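Local coordinates for protein maltose operon transcriptional repressor (Staphylococcus aureus subsp. aureus Mu50, PDB 3HCW) that probably represses transcription of the maltose operon, as a LacI-type regulator whose C-terminal fragment has the periplasmic-binding-protein-like fold, at residues A[238-243]-A[282-287]. Numbering follows the deposited sequence.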
loop_
_atom_site.group_PDB
_atom_site.type_symbol
_atom_site.label_atom_id
_atom_site.label_comp_id
_atom_site.label_asym_id
_atom_site.label_seq_id
_atom_site.Cartn_x
_atom_site.Cartn_y
_atom_site.Cartn_z
ATOM N N PRO A 238 8.240 15.738 -0.011
ATOM C CA PRO A 238 7.582 16.182 1.234
ATOM C C PRO A 238 6.101 15.763 1.274
ATOM O O PRO A 238 5.582 15.316 0.250
ATOM C CB PRO A 238 7.672 17.708 1.133
ATOM C CG PRO A 238 7.517 17.969 -0.330
ATOM C CD PRO A 238 8.248 16.811 -1.024
ATOM N N PRO A 239 5.424 15.874 2.449
ATOM C CA PRO A 239 3.986 15.588 2.472
ATOM C C PRO A 239 3.223 16.267 1.341
ATOM O O PRO A 239 3.454 17.441 1.048
ATOM C CB PRO A 239 3.554 16.138 3.825
ATOM C CG PRO A 239 4.732 15.822 4.690
ATOM C CD PRO A 239 5.911 16.199 3.803
ATOM N N GLN A 240 2.333 15.515 0.705
ATOM C CA GLN A 240 1.717 15.976 -0.535
ATOM C C GLN A 240 0.291 16.474 -0.396
ATOM O O GLN A 240 -0.559 15.841 0.260
ATOM C CB GLN A 240 1.796 14.891 -1.609
ATOM C CG GLN A 240 3.237 14.534 -1.999
ATOM C CD GLN A 240 3.885 15.619 -2.813
ATOM O OE1 GLN A 240 3.272 16.158 -3.728
ATOM N NE2 GLN A 240 5.132 15.950 -2.492
ATOM N N THR A 241 0.056 17.622 -1.023
ATOM C CA THR A 241 -1.275 18.143 -1.244
ATOM C C THR A 241 -1.967 17.213 -2.231
ATOM O O THR A 241 -1.390 16.828 -3.265
ATOM C CB THR A 241 -1.200 19.569 -1.760
ATOM O OG1 THR A 241 -0.692 20.414 -0.716
ATOM C CG2 THR A 241 -2.547 20.081 -2.199
ATOM N N CYS A 242 -3.190 16.829 -1.880
ATOM C CA CYS A 242 -3.939 15.899 -2.708
ATOM C C CYS A 242 -5.430 15.932 -2.489
ATOM O O CYS A 242 -5.942 16.476 -1.501
ATOM C CB CYS A 242 -3.416 14.458 -2.585
ATOM S SG CYS A 242 -2.917 13.984 -0.956
ATOM N N ILE A 243 -6.119 15.391 -3.483
ATOM C CA ILE A 243 -7.550 15.252 -3.464
ATOM C C ILE A 243 -7.881 13.878 -2.895
ATOM O O ILE A 243 -7.484 12.848 -3.457
ATOM C CB ILE A 243 -8.138 15.368 -4.891
ATOM C CG1 ILE A 243 -7.803 16.727 -5.524
ATOM C CG2 ILE A 243 -9.637 15.133 -4.859
ATOM C CD1 ILE A 243 -8.509 17.941 -4.866
ATOM N N ARG A 282 -1.208 20.221 2.020
ATOM C CA ARG A 282 -0.021 19.840 2.785
ATOM C C ARG A 282 1.177 20.698 2.357
ATOM O O ARG A 282 1.009 21.678 1.634
ATOM C CB ARG A 282 0.259 18.333 2.642
ATOM C CG ARG A 282 -0.853 17.425 3.188
ATOM C CD ARG A 282 -0.335 16.056 3.634
ATOM N NE ARG A 282 -1.431 15.223 4.148
ATOM C CZ ARG A 282 -2.225 14.472 3.381
ATOM N NH1 ARG A 282 -2.039 14.423 2.060
ATOM N NH2 ARG A 282 -3.210 13.774 3.927
ATOM N N LYS A 283 2.380 20.317 2.787
ATOM C CA LYS A 283 3.596 21.116 2.572
ATOM C C LYS A 283 3.947 21.361 1.085
ATOM O O LYS A 283 4.452 22.431 0.733
ATOM C CB LYS A 283 4.770 20.480 3.349
ATOM C CG LYS A 283 6.195 20.919 2.949
ATOM C CD LYS A 283 6.542 22.356 3.377
ATOM C CE LYS A 283 7.045 22.425 4.809
ATOM N NZ LYS A 283 7.293 23.831 5.235
ATOM N N SER A 284 3.617 20.409 0.211
ATOM C CA SER A 284 4.066 20.466 -1.182
ATOM C C SER A 284 3.432 21.573 -2.027
ATOM O O SER A 284 3.899 21.846 -3.120
ATOM C CB SER A 284 3.885 19.116 -1.859
ATOM O OG SER A 284 2.518 18.839 -2.071
ATOM N N THR A 285 2.368 22.200 -1.531
ATOM C CA THR A 285 1.862 23.432 -2.144
ATOM C C THR A 285 1.889 24.630 -1.191
ATOM O O THR A 285 1.209 25.620 -1.425
ATOM C CB THR A 285 0.425 23.283 -2.693
ATOM O OG1 THR A 285 -0.458 22.865 -1.642
ATOM C CG2 THR A 285 0.371 22.295 -3.861
ATOM N N GLN A 286 2.668 24.554 -0.119
ATOM C CA GLN A 286 2.675 25.639 0.867
ATOM C C GLN A 286 4.015 26.356 0.926
ATOM O O GLN A 286 5.056 25.720 1.078
ATOM C CB GLN A 286 2.268 25.125 2.254
ATOM C CG GLN A 286 0.756 24.979 2.412
ATOM C CD GLN A 286 0.336 24.448 3.775
ATOM O OE1 GLN A 286 1.016 23.604 4.372
ATOM N NE2 GLN A 286 -0.797 24.941 4.271
ATOM N N ARG A 287 3.982 27.680 0.799
ATOM C CA ARG A 287 5.198 28.489 0.875
ATOM C C ARG A 287 5.729 28.517 2.300
ATOM O O ARG A 287 4.960 28.620 3.259
ATOM C CB ARG A 287 4.954 29.902 0.347
ATOM C CG ARG A 287 4.943 29.971 -1.165
ATOM C CD ARG A 287 4.435 31.313 -1.664
ATOM N NE ARG A 287 3.924 31.225 -3.031
ATOM C CZ ARG A 287 4.675 31.257 -4.131
ATOM N NH1 ARG A 287 5.995 31.378 -4.052
ATOM N NH2 ARG A 287 4.098 31.166 -5.322
#
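Thr241 turns its side-chain hydroxyl to the chain that leaves strand 272-280. Its OG1 is anti to the carbonyl carbon (chi1 -68°). There Thr241 OG1 accepts a nearly straight hydrogen bond from Arg282 N at 2.8 Å. Thr241 OG1 and Thr285 OG1 share a short hydrogen bond of 2.6 Å, and the two side chains meet roughly perpendicular. Thr285 OG1 lies between its own backbone N and carbonyl carbon, and also bonds to His125 of helix 115-129.

Ser284 OG takes the same crowded position and accepts a straight bond from Thr241 N at 2.9 Å. Ser284 OG is also hydrogen-bonded to Thr224 O on strand 222-227, so two bonds grip this hydroxyl oxygen. Gln240 folds back at chi2 (-72°), so its amide lies beside Ser284 CB. Gln240 NE2 bonds to Pro238 O at 2.9 Å, from above the carbonyl plane, while OE1 is held by His204 and Thr224. Ser284 N reaches Pro239 O only weakly.

Strand 241-244 runs between the parallel strand 222-227 and the antiparallel strand 272-280 of the periplasmic-binding-protein-like fold. The contact ties the loop entering it to the short 3-10 turn after the last strand.

Arg282 runs extended from CG to NE across the carbonyl of Gln240. Arg282 NH1 then bonds to Gln240 O at 2.7 Å, in the guanidinium plane and nearly along the C=O axis. In one of its two conformers, Cys242 SG sits at the same edge, 3.2 Å from Arg282 NH1. A salt bridge from NH1 to Asp229 adds to the hold on the group. Nearer the backbone, Arg282 CD packs against Pro239 CB at 3.9 Å. Pro238, after a cis peptide bond, rests its ring on Lys283 CG and Ser284 CB. The second subunit packs on both prolines, through its Tyr212 and Ser209.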